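Local coordinates for protein homoserine O-acetyltransferase (Bacillus anthracis str. 'Ames Ancestor', PDB 3I1I) that probably transfers an acetyl group from acetyl-CoA to the hydroxyl of homoserine, an early step towards methionine, using an alpha/beta hydrolase fold, at residues Phe127-Val132 with Gly157-Gln162; Ile89-Leu94 with Arg134-Leu139; Ala146-Val151 with Gln162-His167; His49-Thr54 with Met281-Ala286; Gly153-Gly158 with Asn349-Gly354. All coordinates share one frame; numbering follows the deposited sequence.

Overall arrangement
All five contacts are buried and belong to an alpha/beta hydrolase fold. Interactions 1, 2 and 3 link helices 129-142 and 156-167 to each other and to the central sheet. Interaction 1 is helix on helix and apolar. Interaction 2 sets helix 129-142 on strand 87-91 through one amide-to-hydroxyl bond. Interaction 3 lays a tryptophan of helix 156-167 against the start of strand 150-154. A probable hydrogen bond from Trp-164 NE1 to Gln-136 OE1 joins interactions 2 and 3. Interactions 4 and 5 touch each other beside the probable active site. Interaction 4 is CH-pi packing; interaction 5 is the polar serine-histidine pair.

Interaction 1. Residues Phe127-Val132 with Gly157-Gln162; sequences FTFLDV and GGMIAQ
Phe-129 meets Met-159 and Ile-160 where two helices of the alpha/beta hydrolase fold pack together. Helix 129-142 supplies the ring, from its first turn. Helix 156-167, which follows the probable nucleophile elbow, supplies the other two side chains. The Phe-129 chain can be followed outward. Its CB lies 3.7 Å from Ile-160 CG1. Its CG is 3.9 Å from the same methylene carbon, Ile-160 CG1, and CD1 comes closer still, 3.6 Å from Ile-160 CG1. The other ortho carbon, CD2, meets both CB and SE of selenomethionine Met-159. CE2 makes the nearest approach to that residue, 3.7 Å from SE. This is a Met-aromatic contact of oblique geometry: SE is 4.6 Å from the centroid of the Phe-129 ring and 53° off its normal. At the tip, CZ turns to Ala-156, one turn back on helix 156-167. Ala-286 and Val-287 of helix 277-289 also touch the ring.

The start of helix 129-142 is fixed by a capping box. Thr-128 OG1 accepts from Asp-131 N, and Asp-131 OD2 takes the N-H of Thr-128 at 3.0 Å between OD2 and N. Asp-131 OD1 is held by Glu-20 N and Tyr-17 OH. One turn into the helix, Val-132 adds a second apolar point. Its CG1, anti to the backbone N (chi1 170°), reaches Ile-160 CD1 at 4.0 Å.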
# COMPACT_ATOMS: atom_id res chain seq x y z
N PHE A 127 -6.50 20.99 4.63
CA PHE A 127 -7.64 21.48 3.90
C PHE A 127 -8.64 20.37 3.59
O PHE A 127 -8.27 19.20 3.48
CB PHE A 127 -7.20 22.17 2.60
CG PHE A 127 -7.00 21.24 1.42
CD1 PHE A 127 -7.99 21.08 0.48
CD2 PHE A 127 -5.80 20.54 1.26
CE1 PHE A 127 -7.81 20.25 -0.61
CE2 PHE A 127 -5.60 19.70 0.18
CZ PHE A 127 -6.61 19.54 -0.76
N THR A 128 -9.90 20.79 3.40
CA THR A 128 -10.97 19.94 2.95
C THR A 128 -11.52 20.47 1.64
O THR A 128 -11.18 21.56 1.18
CB THR A 128 -12.12 19.96 3.95
OG1 THR A 128 -12.76 21.25 3.93
CG2 THR A 128 -11.59 19.63 5.33
N PHE A 129 -12.40 19.70 1.03
CA PHE A 129 -13.03 20.13 -0.20
C PHE A 129 -14.06 21.18 0.03
O PHE A 129 -14.48 21.84 -0.90
CB PHE A 129 -13.56 18.93 -1.01
CG PHE A 129 -12.44 18.05 -1.54
CD1 PHE A 129 -11.48 18.58 -2.41
CD2 PHE A 129 -12.30 16.73 -1.12
CE1 PHE A 129 -10.41 17.82 -2.86
CE2 PHE A 129 -11.23 15.97 -1.58
CZ PHE A 129 -10.27 16.52 -2.44
N LEU A 130 -14.43 21.39 1.29
CA LEU A 130 -15.24 22.55 1.62
C LEU A 130 -14.40 23.84 1.52
O LEU A 130 -14.89 24.87 1.01
CB LEU A 130 -15.90 22.40 2.97
CG LEU A 130 -16.69 23.60 3.49
CD1 LEU A 130 -17.65 24.14 2.45
CD2 LEU A 130 -17.40 23.17 4.82
N ASP A 131 -13.13 23.78 1.93
CA ASP A 131 -12.22 24.93 1.75
C ASP A 131 -12.13 25.33 0.29
O ASP A 131 -12.20 26.52 -0.02
CB ASP A 131 -10.84 24.65 2.28
CG ASP A 131 -10.80 24.61 3.79
OD1 ASP A 131 -11.26 25.60 4.39
OD2 ASP A 131 -10.32 23.61 4.39
N VAL A 132 -12.07 24.35 -0.61
CA VAL A 132 -12.00 24.63 -2.03
C VAL A 132 -13.31 25.31 -2.54
O VAL A 132 -13.26 26.28 -3.31
CB VAL A 132 -11.62 23.38 -2.86
CG1 VAL A 132 -11.80 23.64 -4.35
CG2 VAL A 132 -10.16 22.90 -2.51
N GLY A 157 -13.68 16.02 -7.64
CA GLY A 157 -14.43 17.11 -8.23
C GLY A 157 -15.90 17.09 -7.83
O GLY A 157 -16.52 18.15 -7.57
N GLY A 158 -16.47 15.89 -7.77
CA GLY A 158 -17.82 15.72 -7.25
C GLY A 158 -17.97 15.98 -5.75
O GLY A 158 -19.05 16.30 -5.29
N MSE A 159 -16.90 15.81 -5.00
CA MSE A 159 -16.90 16.10 -3.57
C MSE A 159 -17.04 17.60 -3.35
O MSE A 159 -17.82 18.02 -2.50
CB MSE A 159 -15.61 15.60 -2.92
CG MSE A 159 -15.49 14.07 -2.95
SE MSE A 159 -13.79 13.35 -2.32
CE MSE A 159 -14.24 11.52 -2.68
N ILE A 160 -16.29 18.38 -4.12
CA ILE A 160 -16.40 19.81 -4.09
C ILE A 160 -17.82 20.22 -4.53
O ILE A 160 -18.46 21.07 -3.88
CB ILE A 160 -15.37 20.47 -5.00
CG1 ILE A 160 -13.95 20.17 -4.49
CG2 ILE A 160 -15.61 21.98 -5.08
CD1 ILE A 160 -12.87 20.01 -5.63
N ALA A 161 -18.33 19.59 -5.57
CA ALA A 161 -19.67 19.98 -6.04
C ALA A 161 -20.70 19.70 -4.96
O ALA A 161 -21.69 20.42 -4.82
CB ALA A 161 -20.03 19.25 -7.31
N GLN A 162 -20.48 18.63 -4.19
CA GLN A 162 -21.46 18.29 -3.19
C GLN A 162 -21.39 19.31 -2.05
O GLN A 162 -22.40 19.66 -1.49
CB GLN A 162 -21.26 16.88 -2.66
CG GLN A 162 -21.78 15.81 -3.58
CD GLN A 162 -21.30 14.42 -3.15
OE1 GLN A 162 -22.04 13.68 -2.52
NE2 GLN A 162 -20.04 14.09 -3.47

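Interaction 2. Residues Ile89-Leu94 with Arg134-Leu139; sequences ICTDNL and RMQCEL
Thr-91 OG1 accepts a hydrogen bond from Gln-136 NE2, 2.9 Å away. The bond joins strand 87-91 of the central alpha/beta hydrolase sheet to helix 129-142, which packs on that sheet. It is nearly straight, with an N-H...O angle of 167°, and OG1 lies close to the plane of the Gln-136 amide. The glutamine chain runs extended beyond CG (chi2 176°), which carries the amide across to the strand. Its CG also passes 3.5 Å from Thr-91 OG1. The other end of the amide is used as well: Gln-136 OE1 takes the indole N-H of Trp-164 on helix 156-167. Two partners thus fix the rotation of this buried amide, and it ties the strand to both helices.

The rest of the contact is apolar. Thr-91 CG2 and Leu-139 CD2 meet tip to tip. Met-29 and Tyr-31 of the adjacent strand 24-34 also touch Thr-91. Beyond the strand end, Leu-94 lies against selenomethionine Met-135, whose chain bends at chi3 (56°). SE rests at the branch point of the leucine, 3.7 Å from Leu-94 CG, with CD1 and CD2 each 3.9 Å from SE.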
# COMPACT_ATOMS: atom_id res chain seq x y z
N ILE A 89 -16.72 27.48 -15.98
CA ILE A 89 -15.53 27.83 -15.20
C ILE A 89 -14.94 26.58 -14.55
O ILE A 89 -15.66 25.67 -14.14
CB ILE A 89 -15.86 28.80 -14.03
CG1 ILE A 89 -16.68 29.99 -14.52
CG2 ILE A 89 -14.54 29.25 -13.29
CD1 ILE A 89 -17.27 30.87 -13.38
N CYS A 90 -13.62 26.54 -14.44
CA CYS A 90 -12.95 25.48 -13.72
C CYS A 90 -11.72 26.06 -13.07
O CYS A 90 -11.04 26.86 -13.68
CB CYS A 90 -12.55 24.40 -14.71
SG CYS A 90 -11.91 22.91 -13.89
N THR A 91 -11.42 25.61 -11.86
CA THR A 91 -10.37 26.19 -11.04
C THR A 91 -9.37 25.12 -10.57
O THR A 91 -9.71 23.95 -10.50
CB THR A 91 -11.00 26.85 -9.77
OG1 THR A 91 -11.60 25.84 -8.96
CG2 THR A 91 -12.08 27.90 -10.15
N ASP A 92 -8.15 25.53 -10.24
CA ASP A 92 -7.19 24.63 -9.63
C ASP A 92 -7.48 24.46 -8.12
O ASP A 92 -7.64 25.42 -7.41
CB ASP A 92 -5.76 25.18 -9.72
CG ASP A 92 -5.24 25.33 -11.15
OD1 ASP A 92 -5.51 24.47 -12.02
OD2 ASP A 92 -4.49 26.32 -11.35
N ASN A 93 -7.46 23.22 -7.63
CA ASN A 93 -7.66 22.94 -6.23
C ASN A 93 -6.44 23.31 -5.39
O ASN A 93 -5.29 23.29 -5.88
CB ASN A 93 -7.97 21.45 -6.06
CG ASN A 93 -9.23 21.05 -6.72
OD1 ASN A 93 -10.09 21.88 -7.02
ND2 ASN A 93 -9.39 19.74 -6.94
N LEU A 94 -6.67 23.68 -4.13
CA LEU A 94 -5.57 23.77 -3.14
C LEU A 94 -4.66 22.48 -3.13
O LEU A 94 -5.14 21.37 -3.40
CB LEU A 94 -6.15 23.93 -1.73
CG LEU A 94 -6.66 25.27 -1.18
CD1 LEU A 94 -7.40 24.99 0.14
CD2 LEU A 94 -5.47 26.25 -0.98
N ARG A 134 -15.33 27.11 -0.68
CA ARG A 134 -15.39 28.48 -0.15
C ARG A 134 -14.53 29.44 -0.99
O ARG A 134 -14.95 30.55 -1.28
CB ARG A 134 -14.97 28.55 1.31
CG ARG A 134 -15.80 27.62 2.24
CD ARG A 134 -16.42 28.43 3.33
NE ARG A 134 -17.13 27.66 4.36
CZ ARG A 134 -18.46 27.49 4.42
NH1 ARG A 134 -19.29 27.99 3.49
NH2 ARG A 134 -18.96 26.80 5.44
N MSE A 135 -13.35 28.99 -1.43
CA MSE A 135 -12.54 29.81 -2.27
C MSE A 135 -13.20 30.05 -3.62
O MSE A 135 -13.28 31.18 -4.04
CB MSE A 135 -11.17 29.20 -2.46
CG MSE A 135 -10.31 29.39 -1.24
SE MSE A 135 -8.73 28.28 -1.39
CE MSE A 135 -8.06 28.96 -3.11
N GLN A 136 -13.68 29.00 -4.28
CA GLN A 136 -14.37 29.14 -5.54
C GLN A 136 -15.55 30.15 -5.47
O GLN A 136 -15.76 30.95 -6.38
CB GLN A 136 -14.93 27.80 -5.96
CG GLN A 136 -13.88 26.80 -6.47
CD GLN A 136 -14.53 25.45 -6.76
OE1 GLN A 136 -15.48 25.04 -6.08
NE2 GLN A 136 -14.06 24.80 -7.80
N CYS A 137 -16.30 30.08 -4.38
CA CYS A 137 -17.41 30.95 -4.18
C CYS A 137 -16.99 32.43 -4.11
O CYS A 137 -17.70 33.30 -4.64
CB CYS A 137 -18.13 30.57 -2.91
SG CYS A 137 -19.65 31.45 -2.72
N GLU A 138 -15.84 32.73 -3.49
CA GLU A 138 -15.34 34.10 -3.47
C GLU A 138 -15.08 34.56 -4.87
O GLU A 138 -15.39 35.71 -5.20
CB GLU A 138 -14.02 34.24 -2.74
CG GLU A 138 -14.06 33.77 -1.33
CD GLU A 138 -14.52 34.82 -0.41
OE1 GLU A 138 -13.66 35.26 0.40
OE2 GLU A 138 -15.73 35.19 -0.48
N LEU A 139 -14.47 33.69 -5.66
CA LEU A 139 -14.20 34.03 -7.06
C LEU A 139 -15.51 34.25 -7.82
O LEU A 139 -15.64 35.24 -8.49
CB LEU A 139 -13.35 32.95 -7.76
CG LEU A 139 -13.28 33.00 -9.30
CD1 LEU A 139 -12.90 34.41 -9.73
CD2 LEU A 139 -12.30 31.97 -9.88

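Interaction 3. Residues Ala146-Val151 with Gln162-His167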
# COMPACT_ATOMS: atom_id res chain seq x y z
N ALA A 146 -24.39 35.50 -9.17
CA ALA A 146 -25.15 35.26 -7.95
C ALA A 146 -25.53 33.78 -7.83
O ALA A 146 -25.72 33.25 -6.75
CB ALA A 146 -26.45 36.16 -7.89
N ARG A 147 -25.64 33.12 -8.97
CA ARG A 147 -26.21 31.80 -9.03
C ARG A 147 -25.50 30.97 -10.07
O ARG A 147 -25.07 31.51 -11.10
CB ARG A 147 -27.64 31.96 -9.47
CG ARG A 147 -28.62 31.95 -8.38
CD ARG A 147 -30.01 32.09 -8.97
NE ARG A 147 -30.88 31.05 -8.48
CZ ARG A 147 -32.14 30.88 -8.87
NH1 ARG A 147 -32.69 31.71 -9.76
NH2 ARG A 147 -32.86 29.87 -8.34
N LEU A 148 -25.37 29.67 -9.80
CA LEU A 148 -24.81 28.75 -10.77
C LEU A 148 -25.94 27.97 -11.41
O LEU A 148 -26.81 27.47 -10.74
CB LEU A 148 -23.83 27.81 -10.08
CG LEU A 148 -22.61 28.47 -9.42
CD1 LEU A 148 -21.72 27.46 -8.71
CD2 LEU A 148 -21.82 29.32 -10.42
N HIS A 149 -25.93 27.85 -12.72
CA HIS A 149 -26.89 27.00 -13.43
C HIS A 149 -26.62 25.54 -13.04
O HIS A 149 -27.54 24.76 -12.90
CB HIS A 149 -26.72 27.16 -14.96
CG HIS A 149 -27.75 26.45 -15.78
ND1 HIS A 149 -29.02 26.95 -15.99
CD2 HIS A 149 -27.69 25.28 -16.45
CE1 HIS A 149 -29.70 26.11 -16.74
NE2 HIS A 149 -28.92 25.08 -17.03
N ALA A 150 -25.34 25.21 -12.84
CA ALA A 150 -24.92 23.87 -12.35
C ALA A 150 -23.52 23.93 -11.79
O ALA A 150 -22.71 24.77 -12.20
CB ALA A 150 -24.96 22.77 -13.49
N VAL A 151 -23.28 23.03 -10.83
CA VAL A 151 -21.95 22.73 -10.36
C VAL A 151 -21.75 21.21 -10.51
O VAL A 151 -22.63 20.42 -10.26
CB VAL A 151 -21.73 23.18 -8.91
CG1 VAL A 151 -22.61 22.36 -7.94
CG2 VAL A 151 -20.25 23.07 -8.54
N GLN A 162 -20.48 18.63 -4.19
CA GLN A 162 -21.46 18.29 -3.19
C GLN A 162 -21.39 19.31 -2.05
O GLN A 162 -22.40 19.66 -1.49
CB GLN A 162 -21.26 16.88 -2.66
CG GLN A 162 -21.78 15.81 -3.58
CD GLN A 162 -21.30 14.42 -3.15
OE1 GLN A 162 -22.04 13.68 -2.52
NE2 GLN A 162 -20.04 14.09 -3.47
N GLN A 163 -20.19 19.77 -1.74
CA GLN A 163 -20.02 20.78 -0.69
C GLN A 163 -20.71 22.11 -1.09
O GLN A 163 -21.38 22.74 -0.28
CB GLN A 163 -18.54 20.97 -0.37
CG GLN A 163 -17.91 19.77 0.35
CD GLN A 163 -18.37 19.65 1.80
OE1 GLN A 163 -19.40 20.22 2.19
NE2 GLN A 163 -17.61 18.92 2.61
N TRP A 164 -20.64 22.47 -2.36
CA TRP A 164 -21.44 23.58 -2.89
C TRP A 164 -22.95 23.42 -2.67
O TRP A 164 -23.63 24.34 -2.19
CB TRP A 164 -21.23 23.72 -4.40
CG TRP A 164 -20.15 24.63 -4.77
CD1 TRP A 164 -18.87 24.30 -4.98
CD2 TRP A 164 -20.26 26.04 -5.01
NE1 TRP A 164 -18.16 25.40 -5.35
CE2 TRP A 164 -18.99 26.49 -5.36
CE3 TRP A 164 -21.30 26.95 -4.95
CZ2 TRP A 164 -18.73 27.81 -5.67
CZ3 TRP A 164 -21.04 28.28 -5.27
CH2 TRP A 164 -19.78 28.70 -5.60
N ALA A 165 -23.46 22.26 -3.05
CA ALA A 165 -24.89 21.99 -2.92
C ALA A 165 -25.36 22.05 -1.44
O ALA A 165 -26.43 22.59 -1.13
CB ALA A 165 -25.24 20.65 -3.54
N VAL A 166 -24.54 21.53 -0.54
CA VAL A 166 -24.87 21.57 0.88
C VAL A 166 -24.73 23.01 1.44
O VAL A 166 -25.64 23.52 2.06
CB VAL A 166 -23.98 20.58 1.69
CG1 VAL A 166 -24.10 20.82 3.18
CG2 VAL A 166 -24.35 19.15 1.33
N HIS A 167 -23.61 23.67 1.18
CA HIS A 167 -23.31 24.90 1.88
C HIS A 167 -23.69 26.18 1.19
O HIS A 167 -23.69 27.20 1.83
CB HIS A 167 -21.86 24.91 2.30
CG HIS A 167 -21.56 23.91 3.35
ND1 HIS A 167 -21.63 24.19 4.71
CD2 HIS A 167 -21.27 22.58 3.26
CE1 HIS A 167 -21.34 23.10 5.40
NE2 HIS A 167 -21.13 22.11 4.55
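The beta-alpha-beta unit of strand 150-154, helix 156-167 and strand 174-178 is a core element of the alpha/beta hydrolase fold. This contact packs the helix back on its own first strand and on the residues leading into it. Trp-164 is the helix side of the contact. Two aliphatic side chains, Leu-148 and Val-151, lie over one face of its indole.

Leu-148 CD1 sits on the six-membered ring. It is 3.8 Å from the centroid of that ring of Trp-164 and 19° off the normal, a CH-pi contact. It stands nearer the rim than the centre, and its shortest approach is to Trp-164 CZ3, at 3.6 Å. The leucine side chain meets the indole at about a right angle. Val-151 takes the five-membered ring. Its CG2 is 4.3 Å from the centroid of that ring of Trp-164 and 23° off the normal, a second CH-pi contact. Val-151 CG2 is anti to the backbone N, and CG1, the other methyl, meets Trp-164 CB at 4.0 Å. The two residues thus share out the length of the indole between them.

Ala-133 and Cys-137 of helix 129-142 touch the indole, which has its N-H on Gln-136 of the same helix, and Tyr-168 meets it with planes at about 50°. Leu-46 of strand 44-48 touches all three residues of the contact, and Met-175 of strand 174-178 packs on Val-151. The indole therefore lies between the central sheet and helix 129-142.

Interaction 4. Residues His49-Thr54 with Met281-Ala286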
# COMPACT_ATOMS: atom_id res chain seq x y z
N HIS A 49 -12.30 19.85 -10.52
CA HIS A 49 -11.37 18.82 -10.99
C HIS A 49 -11.06 17.71 -9.98
O HIS A 49 -11.26 17.86 -8.78
CB HIS A 49 -10.12 19.47 -11.60
CG HIS A 49 -9.05 19.85 -10.63
ND1 HIS A 49 -8.30 18.93 -9.94
CD2 HIS A 49 -8.52 21.06 -10.35
CE1 HIS A 49 -7.38 19.56 -9.23
NE2 HIS A 49 -7.48 20.86 -9.47
N TYR A 50 -10.61 16.57 -10.50
CA TYR A 50 -10.36 15.39 -9.67
C TYR A 50 -8.90 15.37 -9.18
O TYR A 50 -8.10 16.22 -9.56
CB TYR A 50 -10.72 14.07 -10.41
CG TYR A 50 -10.00 13.82 -11.70
CD1 TYR A 50 -8.79 13.13 -11.73
CD2 TYR A 50 -10.51 14.31 -12.91
CE1 TYR A 50 -8.09 12.91 -12.93
CE2 TYR A 50 -9.84 14.09 -14.12
CZ TYR A 50 -8.64 13.37 -14.11
OH TYR A 50 -7.97 13.15 -15.27
N PHE A 51 -8.60 14.38 -8.33
CA PHE A 51 -7.37 14.26 -7.50
C PHE A 51 -6.11 14.82 -8.14
O PHE A 51 -5.53 15.76 -7.63
CB PHE A 51 -7.13 12.76 -7.11
CG PHE A 51 -6.07 12.54 -6.04
CD1 PHE A 51 -6.42 12.31 -4.74
CD2 PHE A 51 -4.72 12.58 -6.36
CE1 PHE A 51 -5.46 12.14 -3.77
CE2 PHE A 51 -3.75 12.42 -5.39
CZ PHE A 51 -4.12 12.19 -4.09
N SER A 52 -5.68 14.22 -9.23
CA SER A 52 -4.38 14.55 -9.85
C SER A 52 -4.47 15.54 -11.01
O SER A 52 -3.44 15.82 -11.63
CB SER A 52 -3.72 13.27 -10.37
OG SER A 52 -4.70 12.59 -11.16
N ALA A 53 -5.66 16.05 -11.31
CA ALA A 53 -5.87 16.98 -12.46
C ALA A 53 -5.66 18.46 -12.09
O ALA A 53 -4.99 18.77 -11.11
CB ALA A 53 -7.26 16.76 -13.08
N THR A 54 -6.24 19.35 -12.89
CA THR A 54 -6.03 20.79 -12.83
C THR A 54 -7.29 21.50 -13.37
O THR A 54 -8.24 20.84 -13.78
CB THR A 54 -4.80 21.25 -13.69
OG1 THR A 54 -5.10 21.21 -15.11
CG2 THR A 54 -3.58 20.41 -13.41
N MSE A 281 0.13 14.01 -0.30
CA MSE A 281 -0.35 13.67 1.04
C MSE A 281 -1.56 14.54 1.45
O MSE A 281 -2.55 14.00 1.95
CB MSE A 281 0.71 13.85 2.14
CG MSE A 281 1.95 12.99 2.07
SE MSE A 281 3.06 13.37 3.70
CE MSE A 281 1.76 14.05 4.85
N TYR A 282 -1.44 15.87 1.30
CA TYR A 282 -2.51 16.79 1.75
C TYR A 282 -3.81 16.53 1.01
O TYR A 282 -4.89 16.53 1.63
CB TYR A 282 -2.11 18.25 1.58
CG TYR A 282 -1.35 18.79 2.75
CD1 TYR A 282 0.00 18.60 2.86
CD2 TYR A 282 -1.99 19.47 3.79
CE1 TYR A 282 0.71 19.07 3.94
CE2 TYR A 282 -1.28 19.96 4.87
CZ TYR A 282 0.07 19.75 4.93
OH TYR A 282 0.83 20.19 5.98
N THR A 283 -3.69 16.24 -0.29
CA THR A 283 -4.86 15.95 -1.13
C THR A 283 -5.44 14.60 -0.72
O THR A 283 -6.65 14.49 -0.57
CB THR A 283 -4.48 15.97 -2.62
OG1 THR A 283 -3.90 17.23 -2.91
CG2 THR A 283 -5.71 15.77 -3.53
N ALA A 284 -4.58 13.59 -0.49
CA ALA A 284 -5.06 12.29 0.07
C ALA A 284 -5.78 12.51 1.41
O ALA A 284 -6.85 11.93 1.67
CB ALA A 284 -3.94 11.25 0.18
N LYS A 285 -5.22 13.39 2.24
CA LYS A 285 -5.86 13.74 3.51
C LYS A 285 -7.26 14.37 3.31
O LYS A 285 -8.23 14.02 4.00
CB LYS A 285 -4.97 14.69 4.30
CG LYS A 285 -5.52 15.06 5.69
CD LYS A 285 -5.34 13.95 6.75
CE LYS A 285 -5.91 14.45 8.08
NZ LYS A 285 -5.41 13.82 9.35
N ALA A 286 -7.38 15.27 2.34
CA ALA A 286 -8.66 15.86 2.00
C ALA A 286 -9.66 14.77 1.61
O ALA A 286 -10.85 14.83 1.97
CB ALA A 286 -8.51 16.91 0.85
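The Phe-51 ring takes Thr-283 CG2 over one face. The methyl is 3.8 Å from the centroid of the Phe-51 ring and 17° off its normal, a CH-pi contact. It is displaced toward the rim, nearest to CE1 at 3.6 Å from CG2. Ala-284 N approaches the same carbon obliquely, and Ala-284 CB lies further off. Phe-51 CG is anti to the backbone N (chi1 -168°), which swings the ring out of its loop to helix 277-289. The ring of Trp-280 also meets it. Thr-283 turns its methyl to the ring, while its OG1 bonds to Ser-279 O one turn back.

The loop begins with a type I beta turn, Tyr-50 to Ala-53. Ala-53 CB sits over the centre of the Tyr-50 ring. Thr-54 N lies over the centre of the His-49 ring. Tyr-50 O is gripped twice, by Ala-53 N and by His-49 ND1, the latter 2.7 Å from it. The two donors reach it from opposite faces of its plane. The loop follows strand 44-48 and lies beside Ser-155; in alpha/beta hydrolases the loop at this place commonly carries part of the oxyanion hole.

Interaction 5. Residues Gly153-Gly158 with Asn349-Gly354; sequences GPSAGG and NGHMAG
This is a polar side-chain contact at the probable active site, where the turn after strand 150-154 faces the short 3-10 turn just before helix 353-356. Ser-155 OG and His-351 NE2 are hydrogen-bonded at 3.1 Å, and either could be the donor. The hydroxyl lies at the edge of the imidazole, in its plane. Ser-155 CB stands close behind, 3.6 Å from His-351 CE1. OG is anti to the backbone N in Ser-155 (chi1 -169°), as CG is in His-351 (chi1 -172°). These torsions bring hydroxyl and imidazole edge together.

At the far side of the ring, His-351 ND1 bonds to Asp-318 OD2. The relay from Ser-155 through His-351 to Asp-318 is consistent with the catalytic triad of alpha/beta hydrolases. Ser-155 sits on a Gly-Pro-Ser-Ala-Gly sequence, consistent with a nucleophile elbow. Its phi is positive (61°), the strained conformation known for that turn. Gly-153 and Gly-157 flank the serine in the tight turn, and Gly-157 N bonds weakly to Pro-154 O. A looser contact lies beside the pair, with Pro-154 CB 4.4 Å from Gly-354 O, an oxygen that accepts from Trp-71 NE1.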
# COMPACT_ATOMS: atom_id res chain seq x y z
N GLY A 153 -18.64 17.76 -11.23
CA GLY A 153 -17.32 17.20 -11.27
C GLY A 153 -17.30 15.69 -11.02
O GLY A 153 -18.27 15.10 -10.48
N PRO A 154 -16.19 15.04 -11.44
CA PRO A 154 -16.02 13.62 -11.16
C PRO A 154 -15.16 13.46 -9.94
O PRO A 154 -14.23 14.21 -9.77
CB PRO A 154 -15.28 13.12 -12.40
CG PRO A 154 -14.35 14.29 -12.76
CD PRO A 154 -15.19 15.55 -12.40
N SER A 155 -15.52 12.50 -9.10
CA SER A 155 -14.66 12.02 -7.98
C SER A 155 -14.35 13.14 -7.00
O SER A 155 -15.29 13.73 -6.49
CB SER A 155 -13.42 11.34 -8.51
OG SER A 155 -12.72 10.66 -7.47
N ALA A 156 -13.09 13.48 -6.71
CA ALA A 156 -12.85 14.65 -5.81
C ALA A 156 -13.57 15.89 -6.32
O ALA A 156 -14.03 16.70 -5.53
CB ALA A 156 -11.35 14.95 -5.61
N GLY A 157 -13.68 16.02 -7.64
CA GLY A 157 -14.43 17.11 -8.23
C GLY A 157 -15.90 17.09 -7.83
O GLY A 157 -16.52 18.15 -7.57
N GLY A 158 -16.47 15.89 -7.77
CA GLY A 158 -17.82 15.72 -7.25
C GLY A 158 -17.97 15.98 -5.75
O GLY A 158 -19.05 16.30 -5.29
N ASN A 349 -13.94 -0.01 -17.45
CA ASN A 349 -13.08 1.05 -16.89
C ASN A 349 -13.31 1.46 -15.45
O ASN A 349 -12.54 2.28 -14.91
CB ASN A 349 -13.15 2.28 -17.75
CG ASN A 349 -12.41 2.11 -19.04
OD1 ASN A 349 -11.36 1.46 -19.07
ND2 ASN A 349 -12.95 2.66 -20.12
N GLY A 350 -14.33 0.93 -14.81
CA GLY A 350 -14.55 1.18 -13.38
C GLY A 350 -14.67 2.67 -13.09
O GLY A 350 -15.38 3.39 -13.81
N HIS A 351 -13.94 3.12 -12.06
CA HIS A 351 -13.93 4.52 -11.66
C HIS A 351 -13.63 5.46 -12.83
O HIS A 351 -14.27 6.50 -12.96
CB HIS A 351 -12.87 4.69 -10.59
CG HIS A 351 -12.87 6.03 -9.95
ND1 HIS A 351 -13.94 6.51 -9.20
CD2 HIS A 351 -11.92 7.00 -9.93
CE1 HIS A 351 -13.63 7.72 -8.74
NE2 HIS A 351 -12.42 8.04 -9.18
N MSE A 352 -12.66 5.09 -13.66
CA MSE A 352 -12.20 5.94 -14.77
C MSE A 352 -13.22 6.07 -15.89
O MSE A 352 -13.04 6.88 -16.79
CB MSE A 352 -10.90 5.39 -15.36
CG MSE A 352 -9.71 5.37 -14.40
SE MSE A 352 -9.50 7.11 -13.50
CE MSE A 352 -9.10 8.29 -14.94
N ALA A 353 -14.30 5.29 -15.84
CA ALA A 353 -15.41 5.51 -16.76
C ALA A 353 -15.92 6.97 -16.67
O ALA A 353 -16.44 7.55 -17.64
CB ALA A 353 -16.57 4.51 -16.50
N GLY A 354 -15.79 7.55 -15.48
CA GLY A 354 -16.31 8.88 -15.26
C GLY A 354 -15.53 9.93 -16.03
O GLY A 354 -16.03 11.01 -16.23